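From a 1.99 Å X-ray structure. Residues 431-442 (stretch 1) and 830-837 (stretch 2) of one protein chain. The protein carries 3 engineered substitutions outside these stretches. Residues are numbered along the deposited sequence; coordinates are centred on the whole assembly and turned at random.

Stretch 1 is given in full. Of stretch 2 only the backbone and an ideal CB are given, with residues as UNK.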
# COMPACT_ATOMS: atom_id res chain seq x y z
N ILE A 431 34.46 -4.24 10.44
CA ILE A 431 35.43 -5.34 10.25
C ILE A 431 36.46 -5.33 11.36
O ILE A 431 36.83 -6.39 11.89
CB ILE A 431 36.10 -5.25 8.87
CG1 ILE A 431 35.07 -5.36 7.76
CG2 ILE A 431 37.12 -6.38 8.68
CD1 ILE A 431 35.63 -4.93 6.39
N TRP A 432 36.99 -4.13 11.69
CA TRP A 432 37.99 -4.04 12.75
C TRP A 432 37.41 -4.54 14.07
O TRP A 432 38.04 -5.34 14.77
CB TRP A 432 38.51 -2.60 12.89
CG TRP A 432 39.47 -2.42 14.01
CD1 TRP A 432 40.83 -2.47 13.92
CD2 TRP A 432 39.17 -2.19 15.39
NE1 TRP A 432 41.39 -2.28 15.15
CE2 TRP A 432 40.40 -2.09 16.07
CE3 TRP A 432 37.98 -2.04 16.11
CZ2 TRP A 432 40.48 -1.87 17.44
CZ3 TRP A 432 38.07 -1.81 17.48
CH2 TRP A 432 39.30 -1.72 18.13
N GLU A 433 36.19 -4.11 14.40
CA GLU A 433 35.61 -4.48 15.69
C GLU A 433 35.39 -5.99 15.78
O GLU A 433 35.63 -6.60 16.82
CB GLU A 433 34.30 -3.72 15.91
CG GLU A 433 33.67 -3.93 17.28
CD GLU A 433 32.50 -4.92 17.23
OE1 GLU A 433 31.95 -5.12 16.12
OE2 GLU A 433 32.13 -5.48 18.29
N GLN A 434 34.85 -6.58 14.74
CA GLN A 434 34.56 -8.01 14.79
C GLN A 434 35.86 -8.83 14.75
O GLN A 434 36.04 -9.76 15.54
CB GLN A 434 33.64 -8.39 13.63
CG GLN A 434 32.25 -7.78 13.70
CD GLN A 434 31.46 -8.33 14.86
OE1 GLN A 434 31.19 -9.52 14.93
NE2 GLN A 434 31.09 -7.46 15.79
N MET A 435 36.74 -8.53 13.80
CA MET A 435 37.93 -9.38 13.66
C MET A 435 38.92 -9.16 14.79
O MET A 435 39.60 -10.12 15.18
CB MET A 435 38.62 -9.16 12.31
CG MET A 435 37.83 -9.75 11.09
SD MET A 435 37.15 -11.41 11.31
CE MET A 435 38.68 -12.42 11.43
N THR A 436 39.01 -7.95 15.39
CA THR A 436 39.87 -7.87 16.57
C THR A 436 39.27 -8.60 17.76
O THR A 436 40.01 -9.14 18.58
CB THR A 436 40.17 -6.42 16.98
OG1 THR A 436 38.94 -5.71 17.26
CG2 THR A 436 40.94 -5.72 15.87
N MET A 437 37.94 -8.62 17.88
CA MET A 437 37.34 -9.42 18.94
C MET A 437 37.66 -10.91 18.78
O MET A 437 37.92 -11.62 19.76
CB MET A 437 35.84 -9.20 18.96
CG MET A 437 35.20 -9.77 20.18
SD MET A 437 33.48 -9.31 20.21
CE MET A 437 32.94 -10.04 21.74
N ALA A 438 37.62 -11.41 17.54
CA ALA A 438 37.96 -12.82 17.30
C ALA A 438 39.39 -13.11 17.72
O ALA A 438 39.67 -14.12 18.38
CB ALA A 438 37.75 -13.14 15.83
N TYR A 439 40.32 -12.19 17.41
CA TYR A 439 41.70 -12.36 17.86
C TYR A 439 41.80 -12.32 19.38
O TYR A 439 42.53 -13.11 19.99
CB TYR A 439 42.57 -11.27 17.24
CG TYR A 439 44.05 -11.48 17.38
CD1 TYR A 439 44.71 -11.12 18.55
CD2 TYR A 439 44.79 -12.03 16.34
CE1 TYR A 439 46.10 -11.30 18.68
CE2 TYR A 439 46.15 -12.22 16.46
CZ TYR A 439 46.80 -11.85 17.63
OH TYR A 439 48.16 -12.02 17.74
N ASP A 440 41.09 -11.37 20.01
CA ASP A 440 41.08 -11.26 21.46
C ASP A 440 40.57 -12.54 22.13
O ASP A 440 40.97 -12.86 23.25
CB ASP A 440 40.21 -10.08 21.90
CG ASP A 440 40.77 -8.69 21.44
OD1 ASP A 440 41.98 -8.58 21.09
OD2 ASP A 440 39.96 -7.70 21.44
N PHE A 441 39.64 -13.24 21.50
CA PHE A 441 39.17 -14.50 22.07
C PHE A 441 40.05 -15.68 21.66
O PHE A 441 39.66 -16.84 21.87
CB PHE A 441 37.73 -14.78 21.63
CG PHE A 441 36.67 -14.07 22.47
CD1 PHE A 441 36.44 -12.72 22.31
CD2 PHE A 441 35.90 -14.79 23.40
CE1 PHE A 441 35.45 -12.06 23.04
CE2 PHE A 441 34.92 -14.16 24.14
CZ PHE A 441 34.69 -12.79 23.95
N GLY A 442 41.20 -15.44 21.04
CA GLY A 442 42.12 -16.51 20.73
C GLY A 442 41.90 -17.19 19.41
O GLY A 442 42.31 -18.34 19.25
N UNK A 830 29.61 2.83 21.63
CA UNK A 830 30.53 2.61 22.75
C UNK A 830 30.57 1.12 23.01
O UNK A 830 29.58 0.41 22.80
CB UNK A 830 30.10 3.38 24.00
N UNK A 831 31.73 0.64 23.43
CA UNK A 831 31.95 -0.79 23.65
C UNK A 831 32.99 -0.92 24.76
O UNK A 831 33.92 -0.12 24.82
CB UNK A 831 32.40 -1.50 22.37
N UNK A 832 32.83 -1.91 25.62
CA UNK A 832 33.79 -2.11 26.70
C UNK A 832 35.04 -2.82 26.21
O UNK A 832 34.97 -3.78 25.44
CB UNK A 832 33.15 -2.91 27.84
N UNK A 833 36.21 -2.36 26.67
CA UNK A 833 37.48 -3.05 26.41
C UNK A 833 38.18 -3.32 27.73
O UNK A 833 38.19 -2.44 28.61
CB UNK A 833 38.38 -2.23 25.48
N UNK A 834 38.85 -4.47 27.89
CA UNK A 834 39.04 -5.58 26.94
C UNK A 834 37.71 -6.28 26.57
O UNK A 834 36.78 -6.27 27.37
CB UNK A 834 40.01 -6.60 27.53
N UNK A 835 37.64 -6.86 25.37
CA UNK A 835 36.38 -7.36 24.82
C UNK A 835 36.02 -8.78 25.24
O UNK A 835 34.89 -9.20 24.98
CB UNK A 835 36.44 -7.30 23.29
N UNK A 836 36.93 -9.55 25.82
CA UNK A 836 36.70 -10.96 26.10
C UNK A 836 36.34 -11.24 27.55
O UNK A 836 36.12 -12.40 27.91
CB UNK A 836 37.94 -11.77 25.72
N UNK A 837 36.28 -10.21 28.41
CA UNK A 837 35.93 -10.43 29.81
C UNK A 837 34.42 -10.45 29.97
O UNK A 837 33.72 -9.61 29.40
CB UNK A 837 36.55 -9.35 30.70

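Position 830 lies in extended conformation (phi/psi -120/147), and its ideal CB has nothing of stretch 1 within 5.5 Å. The helix therefore sets no preference; a beta-branched or other strand-compatible residue would do. It is Ile830, out of reach.

At position 831 CA-to-CB points toward the helix, yet its CA is 9.5 Å from the CA of Glu433, so a short side chain would stop well before it. Across the gap lie the carboxylate of Glu433, the carbonyl O of the same residue and the sulphur of Met437, none of them a donor. A long, cationic chain suits best: lysine or arginine. The residue is Lys831, fully extended with all four chi angles t. Its NZ donates to Glu433 OE2 at 2.6 Å in a salt bridge, and a water accepting from NZ (2.6 Å) donates in turn to Glu433 O (2.8 Å). Met437 SD lies 3.5 Å from Lys831 NZ.

Position 832 is again extended and out of reach, so many residues would fit as far as stretch 1 is concerned; it is Ala832.

From position 833 CB leaves sideways, with no atom of stretch 1 within 5.5 Å, but the indole of Trp432 offers an apolar edge to a chain long enough to return. A large apolar or aromatic residue is plausible. Phe833, chi1 m, places CZ 4.0 Å from Trp432 CH2, near the plane of the indole and at its edge.

The peptide before position 834 is cis, which strongly favours proline; phi of -64° agrees. Pro834 makes no contact with the helix.

At position 835 CB points toward stretch 1, and the ideal CB is 4.0 Å from Asp440 OD2 and 4.2 Å from Met437 CG. An acceptor so near calls for a short donor, serine or threonine. Thr835, chi1 p, donates from OG1 to Asp440 OD2 at 3.0 Å, with OG1 3.7 Å from Met437 CG. A water accepts from Thr835 N (3.0 Å) and donates weakly to Asp440 OD2 (2.7 Å), so side chain and backbone both engage one carboxylate oxygen.

At position 836 the ideal CB sits 3.7 Å from Phe441 CE1, so a CB-bearing residue can pack on the ring; beyond CB, several small or polar chains are possible. In Asp836, CB lies 3.8 Å from the Phe441 ring centroid, 14° off the normal, a CH-pi contact over one face. The carboxylate finds no donor here: OD2 is 3.7 Å from Asp440 O.

Position 837 points away and is unconstrained by the helix; it is Thr837.

Stretch 2, residues 830-837: IKAFPTDT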
# COMPACT_ATOMS: atom_id res chain seq x y z
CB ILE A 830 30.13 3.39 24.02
CG1 ILE A 830 28.76 2.93 24.55
CG2 ILE A 830 30.13 4.92 23.77
CD1 ILE A 830 28.44 3.53 25.91
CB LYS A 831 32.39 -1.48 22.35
CG LYS A 831 32.62 -2.97 22.53
CD LYS A 831 33.13 -3.62 21.25
CE LYS A 831 33.35 -5.10 21.46
NZ LYS A 831 33.85 -5.81 20.25
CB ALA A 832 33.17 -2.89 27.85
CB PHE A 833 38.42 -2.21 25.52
CG PHE A 833 37.97 -2.11 24.10
CD1 PHE A 833 38.55 -2.91 23.11
CD2 PHE A 833 36.96 -1.23 23.74
CE1 PHE A 833 38.10 -2.83 21.78
CE2 PHE A 833 36.52 -1.14 22.43
CZ PHE A 833 37.08 -1.94 21.45
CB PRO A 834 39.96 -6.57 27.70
CG PRO A 834 40.65 -5.73 28.70
CD PRO A 834 39.65 -4.67 29.12
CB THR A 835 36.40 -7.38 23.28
OG1 THR A 835 37.40 -8.32 22.84
CG2 THR A 835 36.71 -6.04 22.74
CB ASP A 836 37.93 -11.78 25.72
CG ASP A 836 39.22 -11.31 26.42
OD1 ASP A 836 39.44 -10.09 26.57
OD2 ASP A 836 40.03 -12.18 26.79
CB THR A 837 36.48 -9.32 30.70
OG1 THR A 837 37.86 -9.08 30.40
CG2 THR A 837 36.27 -9.66 32.18
O HOH W 1 36.25 -5.41 19.31
O HOH W 2 40.29 -6.74 23.95
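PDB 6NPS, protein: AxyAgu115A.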